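Local coordinates for chloromuconate cycloisomerase (Rhodococcus opacus, PDB 4M0X), which belongs to the enolase superfamily, joining an N-terminal alpha-beta domain to a TIM-barrel-like domain that carries a manganese(II) ion, at residues T3-M8 / I78-P83; I47-P53 / T300-M306; A269-P273 / I309-Y314. All blocks are in the same frame, centred on the assembly; numbering follows the deposited sequence.

How the interactions relate
Interaction 1 is the peripheral contact. It lies in the N-terminal domain, its centre about 27 Å from the centre of the chain, and joins the first strand to a turn by backbone hydrogen bonds and aliphatic packing. Interactions 2 and 3 are buried near the centre and share helix 304-316. Interaction 2 crosses between domains: a carboxylate on strand 45-51 meets the start of that helix. Interaction 3 stays within the barrel, where the next turns of the helix pack on the end of strand 267-270 and the residues after it, through aliphatic side chains and one water. The last two contacts touch, with Met-306 on Ile-272 and Thr-300 on Pro-273. Interactions 1 and 2 both reach the N-terminal antiparallel sheet.

Interaction 1 of 3, residues T3-M8 / I78-P83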
ATOM      1  N   THR A   3     -12.815   6.375 -52.960  1.00 38.31           N
ATOM      2  CA  THR A   3     -11.590   5.486 -53.011  1.00 37.80           C
ATOM      3  C   THR A   3     -11.723   4.427 -51.938  1.00 38.59           C
ATOM      4  O   THR A   3     -11.985   4.736 -50.770  1.00 41.33           O
ATOM      5  CB  THR A   3     -10.260   6.228 -52.770  1.00 35.23           C
ATOM      6  OG1 THR A   3     -10.296   7.514 -53.401  1.00 32.94           O
ATOM      7  CG2 THR A   3      -9.044   5.382 -53.261  1.00 33.03           C
ATOM      8  N   THR A   4     -11.559   3.176 -52.345  1.00 36.56           N
ATOM      9  CA  THR A   4     -11.870   2.046 -51.489  1.00 34.51           C
ATOM     10  C   THR A   4     -10.787   0.984 -51.675  1.00 34.92           C
ATOM     11  O   THR A   4     -10.082   1.003 -52.689  1.00 33.14           O
ATOM     12  CB  THR A   4     -13.281   1.479 -51.793  1.00 32.98           C
ATOM     13  OG1 THR A   4     -13.360   1.081 -53.168  1.00 32.13           O
ATOM     14  CG2 THR A   4     -14.394   2.523 -51.482  1.00 31.48           C
ATOM     15  N   ILE A   5     -10.625   0.106 -50.679  1.00 35.26           N
ATOM     16  CA  ILE A   5      -9.741  -1.055 -50.806  1.00 35.57           C
ATOM     17  C   ILE A   5     -10.457  -2.107 -51.626  1.00 35.40           C
ATOM     18  O   ILE A   5     -11.621  -2.405 -51.386  1.00 37.12           O
ATOM     19  CB  ILE A   5      -9.264  -1.612 -49.438  1.00 37.19           C
ATOM     20  CG1 ILE A   5      -8.015  -0.865 -48.965  1.00 38.34           C
ATOM     21  CG2 ILE A   5      -8.851  -3.080 -49.524  1.00 37.23           C
ATOM     22  CD1 ILE A   5      -8.296   0.309 -48.063  1.00 39.05           C
ATOM     23  N   THR A   6      -9.736  -2.670 -52.586  1.00 35.79           N
ATOM     24  CA  THR A   6     -10.294  -3.503 -53.650  1.00 36.15           C
ATOM     25  C   THR A   6      -9.936  -4.982 -53.471  1.00 38.65           C
ATOM     26  O   THR A   6     -10.793  -5.862 -53.558  1.00 38.95           O
ATOM     27  CB  THR A   6      -9.800  -2.939 -55.005  1.00 34.56           C
ATOM     28  OG1 THR A   6     -10.723  -1.951 -55.426  1.00 34.95           O
ATOM     29  CG2 THR A   6      -9.702  -3.974 -56.092  1.00 37.60           C
ATOM     30  N   GLU A   7      -8.654  -5.242 -53.244  1.00 41.06           N
ATOM     31  CA  GLU A   7      -8.193  -6.562 -52.925  1.00 43.89           C
ATOM     32  C   GLU A   7      -7.270  -6.516 -51.709  1.00 45.22           C
ATOM     33  O   GLU A   7      -6.752  -5.457 -51.330  1.00 46.81           O
ATOM     34  CB  GLU A   7      -7.461  -7.153 -54.115  1.00 48.48           C
ATOM     35  CG  GLU A   7      -8.281  -7.230 -55.389  1.00 54.72           C
ATOM     36  CD  GLU A   7      -7.406  -7.114 -56.617  1.00 60.05           C
ATOM     37  OE1 GLU A   7      -7.761  -6.329 -57.539  1.00 61.10           O
ATOM     38  OE2 GLU A   7      -6.342  -7.789 -56.634  1.00 55.29           O
ATOM     39  N   MET A   8      -7.110  -7.676 -51.081  1.00 44.00           N
ATOM     40  CA  MET A   8      -6.100  -7.899 -50.073  1.00 39.29           C
ATOM     41  C   MET A   8      -5.782  -9.378 -50.111  1.00 35.79           C
ATOM     42  O   MET A   8      -6.663 -10.208 -49.892  1.00 33.58           O
ATOM     43  CB  MET A   8      -6.596  -7.489 -48.689  1.00 41.61           C
ATOM     44  CG  MET A   8      -5.648  -7.898 -47.566  1.00 45.88           C
ATOM     45  SD  MET A   8      -6.171  -7.349 -45.934  1.00 45.77           S
ATOM     46  CE  MET A   8      -7.669  -8.288 -45.645  1.00 43.67           C
ATOM     47  N   ILE A  78     -11.915  -4.806 -44.235  1.00 38.13           N
ATOM     48  CA  ILE A  78     -10.898  -4.078 -45.012  1.00 37.13           C
ATOM     49  C   ILE A  78     -11.272  -3.900 -46.489  1.00 39.00           C
ATOM     50  O   ILE A  78     -11.137  -2.798 -47.044  1.00 41.69           O
ATOM     51  CB  ILE A  78      -9.484  -4.712 -44.867  1.00 36.56           C
ATOM     52  CG1 ILE A  78      -9.119  -4.931 -43.376  1.00 35.83           C
ATOM     53  CG2 ILE A  78      -8.423  -3.887 -45.579  1.00 32.34           C
ATOM     54  CD1 ILE A  78      -9.006  -3.675 -42.535  1.00 32.81           C
ATOM     55  N   ILE A  79     -11.732  -4.968 -47.137  1.00 37.51           N
ATOM     56  CA  ILE A  79     -12.265  -4.847 -48.494  1.00 36.48           C
ATOM     57  C   ILE A  79     -13.476  -3.885 -48.543  1.00 36.97           C
ATOM     58  O   ILE A  79     -14.470  -4.070 -47.827  1.00 33.61           O
ATOM     59  CB  ILE A  79     -12.689  -6.223 -49.043  1.00 38.06           C
ATOM     60  CG1 ILE A  79     -11.633  -7.307 -48.750  1.00 39.27           C
ATOM     61  CG2 ILE A  79     -13.080  -6.123 -50.514  1.00 38.13           C
ATOM     62  CD1 ILE A  79     -10.449  -7.384 -49.698  1.00 38.33           C
ATOM     63  N   GLY A  80     -13.378  -2.854 -49.377  1.00 37.31           N
ATOM     64  CA  GLY A  80     -14.472  -1.903 -49.585  1.00 37.92           C
ATOM     65  C   GLY A  80     -14.447  -0.681 -48.686  1.00 38.58           C
ATOM     66  O   GLY A  80     -15.321   0.202 -48.798  1.00 38.42           O
ATOM     67  N   ARG A  81     -13.448  -0.641 -47.795  1.00 37.28           N
ATOM     68  CA  ARG A  81     -13.257   0.449 -46.839  1.00 35.11           C
ATOM     69  C   ARG A  81     -12.450   1.600 -47.425  1.00 34.32           C
ATOM     70  O   ARG A  81     -11.711   1.433 -48.405  1.00 31.50           O
ATOM     71  CB  ARG A  81     -12.578  -0.084 -45.577  1.00 38.63           C
ATOM     72  CG  ARG A  81     -11.568   0.869 -44.924  1.00 42.53           C
ATOM     73  CD  ARG A  81     -11.124   0.541 -43.481  1.00 42.67           C
ATOM     74  NE  ARG A  81     -12.166  -0.020 -42.611  1.00 42.83           N
ATOM     75  CZ  ARG A  81     -13.198   0.656 -42.105  1.00 42.70           C
ATOM     76  NH1 ARG A  81     -13.338   1.956 -42.383  1.00 40.77           N
ATOM     77  NH2 ARG A  81     -14.090   0.021 -41.320  1.00 39.63           N
ATOM     78  N   ASP A  82     -12.622   2.777 -46.829  1.00 35.22           N
ATOM     79  CA  ASP A  82     -11.796   3.942 -47.131  1.00 37.33           C
ATOM     80  C   ASP A  82     -10.363   3.746 -46.580  1.00 39.45           C
ATOM     81  O   ASP A  82     -10.157   3.653 -45.363  1.00 40.97           O
ATOM     82  CB  ASP A  82     -12.454   5.184 -46.538  1.00 38.49           C
ATOM     83  CG  ASP A  82     -11.789   6.492 -46.972  1.00 42.16           C
ATOM     84  OD1 ASP A  82     -10.724   6.497 -47.665  1.00 40.17           O
ATOM     85  OD2 ASP A  82     -12.357   7.539 -46.582  1.00 42.70           O
ATOM     86  N   PRO A  83      -9.367   3.687 -47.480  1.00 38.55           N
ATOM     87  CA  PRO A  83      -7.993   3.354 -47.130  1.00 38.48           C
ATOM     88  C   PRO A  83      -7.382   4.306 -46.103  1.00 39.89           C
ATOM     89  O   PRO A  83      -6.430   3.916 -45.396  1.00 40.94           O
ATOM     90  CB  PRO A  83      -7.234   3.494 -48.452  1.00 38.48           C
ATOM     91  CG  PRO A  83      -8.244   3.601 -49.523  1.00 38.62           C
ATOM     92  CD  PRO A  83      -9.520   4.041 -48.899  1.00 40.20           C
TER
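Ile-5 holds the loop 78-83 at both of its backbone polar atoms. Residues Ile-78 to Arg-81 form a type II beta turn, which lies beside the first strand of the N-terminal domain. Ile-5 N donates to Arg-81 O (2.8 Å). Gly-80 N donates to Ile-5 O (2.7 Å). Gly-80 sits in the turn with a positive phi of 92°.

The tight part is the Ile-5 side chain. Its CG2 lies 4.0 Å from Ile-78 CG2, while its CD1 lies beside Pro-83, though the modelled closeness there is doubtful. Met-8 extends with CG anti to the backbone N (chi1 171°), then bends at its end, which puts CE 4.1 Å from Ile-78 CB. Ile-107 of helix 101-118 also touches Met-8 and Ile-78.

The outer side is looser. Thr-3, Ile-79 and Gly-80 are exposed. Thr-4 offers CG2 to Gly-80 O at 3.7 Å. Thr-6 and Glu-7 both face Arg-39 in a classic beta bulge, and their CB atoms point away from the turn. On the outer side, Ile-79 lays CD1 3.6 Å from Met-8 N.

Interaction 2 of 3, residues I47-P53 / T300-M306; sequences IGEAVTP and TPESSVM
Glu-49 reaches from strand 45-51 of the N-terminal domain to the start of helix 304-316 in the barrel domain. Glu-49 CB packs against both Met-306 CB and Val-305 CG1, 3.9 Å from each. CG leaves anti to the backbone N (chi1 151°), and the chain stays extended beyond it. Glu-49 CG lies 3.7 Å from Met-306 CB, and the two side chains run at a slant to each other. The carboxylate then meets the helix start. Glu-49 OE2 accepts from Ser-303 N at 2.7 Å through its syn lone pair, and this bond is almost straight (177°). Glu-49 OE1 accepts from Met-306 N at 2.7 Å, met from above the carboxylate plane, 38° out of it. Ser-303 OG also donates to Glu-49 OE1, although the modelled separation is too short to be taken literally.

Ser-303 is the N-cap residue. Its OG accepts from Val-305 N as well, in a capping bond.

Further along, Val-51 turns both methyls to Pro-301 O, and its CG1 also lies 3.4 Å from Glu-302 CB. The peptide bond before Pro-301 is cis. Pro-53 crosses Thr-300, with its CD 3.9 Å from Thr-300 CG2. Thr-300 in turn touches Lys-271 and Pro-273.

A buried carboxylate from one domain therefore accepts two backbone N-H groups from the other. The Ser-303 hydroxyl is probably a third partner, its modelled distance being doubtful. These bonds and the apolar packing join the two domains. The N-terminal end of the helix probably stabilises the negative charge.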
ATOM      1  N   ILE A  47       2.151  -2.898 -48.729  1.00 37.10           N
ATOM      2  CA  ILE A  47       2.580  -4.207 -48.234  1.00 31.56           C
ATOM      3  C   ILE A  47       2.775  -4.204 -46.709  1.00 29.87           C
ATOM      4  O   ILE A  47       3.209  -3.219 -46.123  1.00 29.48           O
ATOM      5  CB  ILE A  47       3.856  -4.695 -48.967  1.00 29.60           C
ATOM      6  CG1 ILE A  47       4.993  -3.683 -48.839  1.00 27.96           C
ATOM      7  CG2 ILE A  47       3.566  -4.919 -50.442  1.00 28.11           C
ATOM      8  CD1 ILE A  47       6.338  -4.211 -49.320  1.00 29.39           C
ATOM      9  N   GLY A  48       2.402  -5.303 -46.072  1.00 29.37           N
ATOM     10  CA  GLY A  48       2.680  -5.525 -44.662  1.00 26.73           C
ATOM     11  C   GLY A  48       3.266  -6.922 -44.495  1.00 27.28           C
ATOM     12  O   GLY A  48       3.183  -7.770 -45.404  1.00 26.92           O
ATOM     13  N   GLU A  49       3.857  -7.171 -43.335  1.00 24.95           N
ATOM     14  CA  GLU A  49       4.389  -8.474 -43.038  1.00 24.15           C
ATOM     15  C   GLU A  49       3.793  -8.960 -41.715  1.00 23.99           C
ATOM     16  O   GLU A  49       3.661  -8.192 -40.767  1.00 23.47           O
ATOM     17  CB  GLU A  49       5.914  -8.357 -43.016  1.00 24.58           C
ATOM     18  CG  GLU A  49       6.683  -9.313 -42.125  1.00 27.12           C
ATOM     19  CD  GLU A  49       8.201  -9.178 -42.287  1.00 28.15           C
ATOM     20  OE1 GLU A  49       8.677  -8.243 -42.925  1.00 27.85           O
ATOM     21  OE2 GLU A  49       8.943 -10.019 -41.773  1.00 29.37           O
ATOM     22  N   ALA A  50       3.369 -10.217 -41.664  1.00 23.49           N
ATOM     23  CA  ALA A  50       3.187 -10.889 -40.367  1.00 23.75           C
ATOM     24  C   ALA A  50       4.403 -11.789 -40.068  1.00 24.75           C
ATOM     25  O   ALA A  50       4.793 -12.638 -40.878  1.00 24.04           O
ATOM     26  CB  ALA A  50       1.907 -11.697 -40.332  1.00 22.95           C
ATOM     27  N   VAL A  51       5.017 -11.606 -38.920  1.00 24.96           N
ATOM     28  CA  VAL A  51       6.169 -12.421 -38.630  1.00 27.99           C
ATOM     29  C   VAL A  51       6.209 -12.851 -37.150  1.00 30.78           C
ATOM     30  O   VAL A  51       5.609 -12.216 -36.254  1.00 32.07           O
ATOM     31  CB  VAL A  51       7.468 -11.706 -39.112  1.00 28.34           C
ATOM     32  CG1 VAL A  51       7.762 -10.473 -38.257  1.00 27.04           C
ATOM     33  CG2 VAL A  51       8.648 -12.670 -39.205  1.00 26.10           C
ATOM     34  N   THR A  52       6.927 -13.936 -36.919  1.00 31.20           N
ATOM     35  CA  THR A  52       6.907 -14.643 -35.666  1.00 31.22           C
ATOM     36  C   THR A  52       8.324 -15.173 -35.413  1.00 32.39           C
ATOM     37  O   THR A  52       9.063 -15.440 -36.362  1.00 36.29           O
ATOM     38  CB  THR A  52       5.887 -15.770 -35.794  1.00 32.02           C
ATOM     39  OG1 THR A  52       4.842 -15.581 -34.836  1.00 37.72           O
ATOM     40  CG2 THR A  52       6.518 -17.104 -35.651  1.00 31.41           C
ATOM     41  N   PRO A  53       8.744 -15.283 -34.147  1.00 30.75           N
ATOM     42  CA  PRO A  53      10.102 -15.808 -33.903  1.00 30.49           C
ATOM     43  C   PRO A  53      10.217 -17.321 -34.059  1.00 32.38           C
ATOM     44  O   PRO A  53      10.694 -18.004 -33.127  1.00 34.32           O
ATOM     45  CB  PRO A  53      10.377 -15.432 -32.449  1.00 28.24           C
ATOM     46  CG  PRO A  53       9.031 -15.230 -31.858  1.00 29.25           C
ATOM     47  CD  PRO A  53       8.140 -14.709 -32.939  1.00 30.06           C
ATOM     48  N   THR A 300      11.696  -8.994 -34.012  1.00 25.46           N
ATOM     49  CA  THR A 300      10.821 -10.150 -33.853  1.00 25.01           C
ATOM     50  C   THR A 300      11.543 -11.509 -34.054  1.00 26.21           C
ATOM     51  O   THR A 300      11.311 -12.450 -33.305  1.00 26.61           O
ATOM     52  CB  THR A 300       9.516  -9.998 -34.664  1.00 23.20           C
ATOM     53  OG1 THR A 300       8.752  -8.919 -34.125  1.00 20.78           O
ATOM     54  CG2 THR A 300       8.683 -11.243 -34.580  1.00 24.03           C
ATOM     55  N   PRO A 301      12.439 -11.621 -35.037  1.00 28.61           N
ATOM     56  CA  PRO A 301      12.874 -10.656 -36.026  1.00 29.86           C
ATOM     57  C   PRO A 301      11.902 -10.650 -37.190  1.00 30.33           C
ATOM     58  O   PRO A 301      10.845 -11.264 -37.121  1.00 32.57           O
ATOM     59  CB  PRO A 301      14.258 -11.197 -36.463  1.00 29.83           C
ATOM     60  CG  PRO A 301      14.461 -12.474 -35.707  1.00 29.49           C
ATOM     61  CD  PRO A 301      13.101 -12.914 -35.258  1.00 28.60           C
ATOM     62  N   GLU A 302      12.277  -9.971 -38.257  1.00 31.86           N
ATOM     63  CA  GLU A 302      11.397  -9.764 -39.390  1.00 31.61           C
ATOM     64  C   GLU A 302      12.273  -9.558 -40.629  1.00 31.80           C
ATOM     65  O   GLU A 302      13.511  -9.402 -40.522  1.00 33.48           O
ATOM     66  CB  GLU A 302      10.472  -8.559 -39.123  1.00 32.55           C
ATOM     67  CG  GLU A 302      11.151  -7.223 -38.793  1.00 33.95           C
ATOM     68  CD  GLU A 302      12.242  -7.333 -37.733  1.00 37.86           C
ATOM     69  OE1 GLU A 302      13.440  -7.358 -38.123  1.00 39.27           O
ATOM     70  OE2 GLU A 302      11.906  -7.433 -36.521  1.00 37.24           O
ATOM     71  N   SER A 303      11.643  -9.584 -41.796  1.00 28.55           N
ATOM     72  CA  SER A 303      12.342  -9.356 -43.024  1.00 27.83           C
ATOM     73  C   SER A 303      12.480  -7.848 -43.190  1.00 28.09           C
ATOM     74  O   SER A 303      12.171  -7.085 -42.267  1.00 26.77           O
ATOM     75  CB  SER A 303      11.505  -9.899 -44.148  1.00 28.26           C
ATOM     76  OG  SER A 303      10.367  -9.078 -44.259  1.00 29.04           O
ATOM     77  N   SER A 304      12.899  -7.406 -44.376  1.00 27.42           N
ATOM     78  CA  SER A 304      12.987  -5.975 -44.636  1.00 25.89           C
ATOM     79  C   SER A 304      11.644  -5.268 -44.761  1.00 25.17           C
ATOM     80  O   SER A 304      11.587  -4.052 -44.571  1.00 23.60           O
ATOM     81  CB  SER A 304      13.862  -5.692 -45.834  1.00 26.05           C
ATOM     82  OG  SER A 304      15.213  -5.893 -45.453  1.00 27.44           O
ATOM     83  N   VAL A 305      10.573  -6.015 -45.048  1.00 24.88           N
ATOM     84  CA  VAL A 305       9.243  -5.404 -45.129  1.00 26.93           C
ATOM     85  C   VAL A 305       8.788  -4.748 -43.802  1.00 28.65           C
ATOM     86  O   VAL A 305       8.525  -3.534 -43.775  1.00 32.21           O
ATOM     87  CB  VAL A 305       8.174  -6.390 -45.642  1.00 28.54           C
ATOM     88  CG1 VAL A 305       6.796  -5.714 -45.745  1.00 29.39           C
ATOM     89  CG2 VAL A 305       8.597  -6.994 -46.973  1.00 28.34           C
ATOM     90  N   MET A 306       8.700  -5.536 -42.722  1.00 27.90           N
ATOM     91  CA  MET A 306       8.370  -5.032 -41.378  1.00 29.02           C
ATOM     92  C   MET A 306       9.549  -4.247 -40.761  1.00 29.54           C
ATOM     93  O   MET A 306       9.350  -3.228 -40.078  1.00 27.54           O
ATOM     94  CB  MET A 306       7.920  -6.198 -40.463  1.00 30.57           C
ATOM     95  CG  MET A 306       7.713  -5.889 -38.967  1.00 29.79           C
ATOM     96  SD  MET A 306       6.363  -4.757 -38.557  1.00 31.95           S
ATOM     97  CE  MET A 306       4.909  -5.597 -39.205  1.00 30.69           C
TER
HETATM   98  O   HOH W   1       6.010  -2.763 -44.414  1.00 23.89           O

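Interaction 3 of 3, residues A269-P273 / I309-Y314; sequences AIKIP and ISAQLY
Ile-272 and Leu-313 bring the segment just after strand 267-270 against a barrel helix. In this TIM-barrel-like domain, strand 267-270 leads through Lys-271 into a short, weakly bonded helical turn at about 272-275. Strand 294-297, which neighbours 267-270 in the barrel sheet, is followed by helix 304-316.

Ile-272 carries most of the apolar contact. Its CG1 branch stands anti to the carbonyl carbon (chi1 -68°), and chi2 is extended, which sends CD1 out to the helix. There CD1 lies 4.1 Å from Ile-309 CG2 and also near Ser-310 OG. Leu-313 has CG anti to its backbone N (chi1 172°). That conformation carries CD2 alongside Ile-272, where it lies 3.7 Å from CG1. The two side chains run antiparallel past each other. Leu-313 CD2 also meets Ile-270 CG2, at 4.3 Å. Leu-278 of helix 278-291 touches both Ile-272 and Leu-313.

Tyr-314 sends its ring from the helix to the strand end. One ring face lies over Ser-310 O of the preceding turn, offset toward the rim. Tyr-314 OH approaches Ile-270 O to 3.0 Å. It hydrogen bonds to Ala-298 O and also receives a bond from a water.

The CB of Lys-271 points away from the helix. Its NZ forms a salt bridge with Asp-247, a manganese ligand, and a hydrogen bond with Ala-299 O. The Lys-271 side chain comes about 4 Å from the ion.

The water joins the polar groups. It accepts from Ile-272 N (2.8 Å) and is hydrogen bonded to Ser-310 OG, which also bonds Met-306 O. The same water donates to Tyr-314 OH at 2.6 Å.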
ATOM      1  N   ALA A 269      10.771  -3.240 -24.548  1.00 28.51           N
ATOM      2  CA  ALA A 269      11.223  -3.607 -25.876  1.00 25.54           C
ATOM      3  C   ALA A 269      10.059  -3.264 -26.798  1.00 24.27           C
ATOM      4  O   ALA A 269       8.982  -3.828 -26.669  1.00 22.71           O
ATOM      5  CB  ALA A 269      11.539  -5.085 -25.925  1.00 26.37           C
ATOM      6  N   ILE A 270      10.261  -2.311 -27.701  1.00 23.23           N
ATOM      7  CA  ILE A 270       9.198  -1.909 -28.606  1.00 22.12           C
ATOM      8  C   ILE A 270       9.289  -2.677 -29.933  1.00 22.59           C
ATOM      9  O   ILE A 270      10.381  -2.837 -30.487  1.00 23.22           O
ATOM     10  CB  ILE A 270       9.242  -0.393 -28.844  1.00 21.70           C
ATOM     11  CG1 ILE A 270       9.245   0.358 -27.506  1.00 21.11           C
ATOM     12  CG2 ILE A 270       8.098   0.040 -29.758  1.00 21.60           C
ATOM     13  CD1 ILE A 270       7.934   0.329 -26.746  1.00 21.00           C
ATOM     14  N   LYS A 271       8.147  -3.163 -30.430  1.00 22.48           N
ATOM     15  CA  LYS A 271       8.092  -4.036 -31.614  1.00 22.48           C
ATOM     16  C   LYS A 271       6.704  -3.921 -32.164  1.00 22.13           C
ATOM     17  O   LYS A 271       5.768  -4.024 -31.392  1.00 22.14           O
ATOM     18  CB  LYS A 271       8.263  -5.502 -31.236  1.00 22.28           C
ATOM     19  CG  LYS A 271       9.646  -5.994 -30.877  1.00 21.26           C
ATOM     20  CD  LYS A 271       9.692  -7.519 -31.003  1.00 21.27           C
ATOM     21  CE  LYS A 271       9.487  -8.233 -29.677  1.00 20.85           C
ATOM     22  NZ  LYS A 271      10.756  -8.815 -29.155  1.00 20.58           N
ATOM     23  N   ILE A 272       6.566  -3.754 -33.480  1.00 22.08           N
ATOM     24  CA  ILE A 272       5.255  -3.593 -34.092  1.00 24.07           C
ATOM     25  C   ILE A 272       4.334  -4.835 -34.050  1.00 24.47           C
ATOM     26  O   ILE A 272       3.231  -4.749 -33.508  1.00 24.26           O
ATOM     27  CB  ILE A 272       5.344  -2.988 -35.504  1.00 25.59           C
ATOM     28  CG1 ILE A 272       5.809  -1.549 -35.402  1.00 25.15           C
ATOM     29  CG2 ILE A 272       3.982  -2.993 -36.191  1.00 25.49           C
ATOM     30  CD1 ILE A 272       5.896  -0.844 -36.731  1.00 25.13           C
ATOM     31  N   PRO A 273       4.783  -5.989 -34.593  1.00 24.77           N
ATOM     32  CA  PRO A 273       3.920  -7.176 -34.683  1.00 24.38           C
ATOM     33  C   PRO A 273       3.209  -7.497 -33.368  1.00 24.34           C
ATOM     34  O   PRO A 273       1.997  -7.644 -33.312  1.00 24.78           O
ATOM     35  CB  PRO A 273       4.912  -8.302 -34.999  1.00 23.33           C
ATOM     36  CG  PRO A 273       6.071  -7.630 -35.616  1.00 23.80           C
ATOM     37  CD  PRO A 273       6.187  -6.338 -34.873  1.00 25.07           C
ATOM     38  N   ILE A 309       9.388  -0.542 -41.807  1.00 24.83           N
ATOM     39  CA  ILE A 309       8.404   0.325 -41.139  1.00 24.78           C
ATOM     40  C   ILE A 309       8.842   0.520 -39.692  1.00 25.39           C
ATOM     41  O   ILE A 309       8.850   1.642 -39.194  1.00 26.68           O
ATOM     42  CB  ILE A 309       6.903  -0.113 -41.329  1.00 25.21           C
ATOM     43  CG1 ILE A 309       5.938   0.864 -40.691  1.00 25.42           C
ATOM     44  CG2 ILE A 309       6.581  -1.485 -40.736  1.00 24.79           C
ATOM     45  CD1 ILE A 309       6.199   2.313 -41.034  1.00 28.03           C
ATOM     46  N   SER A 310       9.265  -0.564 -39.049  1.00 25.59           N
ATOM     47  CA  SER A 310       9.897  -0.493 -37.734  1.00 26.54           C
ATOM     48  C   SER A 310      11.027   0.514 -37.658  1.00 26.04           C
ATOM     49  O   SER A 310      11.058   1.310 -36.738  1.00 26.56           O
ATOM     50  CB  SER A 310      10.449  -1.850 -37.320  1.00 27.29           C
ATOM     51  OG  SER A 310       9.385  -2.750 -37.154  1.00 29.43           O
ATOM     52  N   ALA A 311      11.964   0.461 -38.601  1.00 26.14           N
ATOM     53  CA  ALA A 311      13.099   1.383 -38.595  1.00 27.19           C
ATOM     54  C   ALA A 311      12.611   2.835 -38.577  1.00 27.34           C
ATOM     55  O   ALA A 311      13.150   3.687 -37.857  1.00 27.99           O
ATOM     56  CB  ALA A 311      14.017   1.128 -39.783  1.00 25.81           C
ATOM     57  N   GLN A 312      11.568   3.107 -39.349  1.00 27.17           N
ATOM     58  CA  GLN A 312      10.998   4.443 -39.366  1.00 27.72           C
ATOM     59  C   GLN A 312      10.384   4.786 -38.004  1.00 26.64           C
ATOM     60  O   GLN A 312      10.673   5.843 -37.440  1.00 25.59           O
ATOM     61  CB  GLN A 312      10.004   4.607 -40.514  1.00 27.14           C
ATOM     62  CG  GLN A 312      10.682   4.978 -41.817  1.00 28.50           C
ATOM     63  CD  GLN A 312       9.721   5.099 -42.976  1.00 29.50           C
ATOM     64  OE1 GLN A 312       8.605   5.611 -42.830  1.00 31.91           O
ATOM     65  NE2 GLN A 312      10.146   4.633 -44.140  1.00 28.96           N
ATOM     66  N   LEU A 313       9.557   3.890 -37.474  1.00 26.62           N
ATOM     67  CA  LEU A 313       9.023   4.051 -36.120  1.00 27.33           C
ATOM     68  C   LEU A 313      10.126   4.477 -35.152  1.00 27.77           C
ATOM     69  O   LEU A 313      10.061   5.559 -34.536  1.00 25.22           O
ATOM     70  CB  LEU A 313       8.385   2.747 -35.635  1.00 27.27           C
ATOM     71  CG  LEU A 313       7.961   2.738 -34.169  1.00 28.68           C
ATOM     72  CD1 LEU A 313       6.863   3.771 -33.926  1.00 30.59           C
ATOM     73  CD2 LEU A 313       7.476   1.360 -33.770  1.00 27.20           C
ATOM     74  N   TYR A 314      11.151   3.622 -35.052  1.00 28.90           N
ATOM     75  CA  TYR A 314      12.253   3.806 -34.115  1.00 27.19           C
ATOM     76  C   TYR A 314      12.954   5.136 -34.357  1.00 27.27           C
ATOM     77  O   TYR A 314      13.375   5.789 -33.417  1.00 30.61           O
ATOM     78  CB  TYR A 314      13.232   2.642 -34.189  1.00 28.33           C
ATOM     79  CG  TYR A 314      12.633   1.248 -34.006  1.00 29.43           C
ATOM     80  CD1 TYR A 314      11.319   1.078 -33.572  1.00 29.21           C
ATOM     81  CD2 TYR A 314      13.407   0.090 -34.221  1.00 28.80           C
ATOM     82  CE1 TYR A 314      10.777  -0.186 -33.392  1.00 29.11           C
ATOM     83  CE2 TYR A 314      12.861  -1.185 -34.037  1.00 28.70           C
ATOM     84  CZ  TYR A 314      11.540  -1.312 -33.628  1.00 29.76           C
ATOM     85  OH  TYR A 314      10.949  -2.550 -33.429  1.00 30.66           O
TER
HETATM   86  O   HOH W   2       9.066  -3.612 -34.839  1.00 34.51           O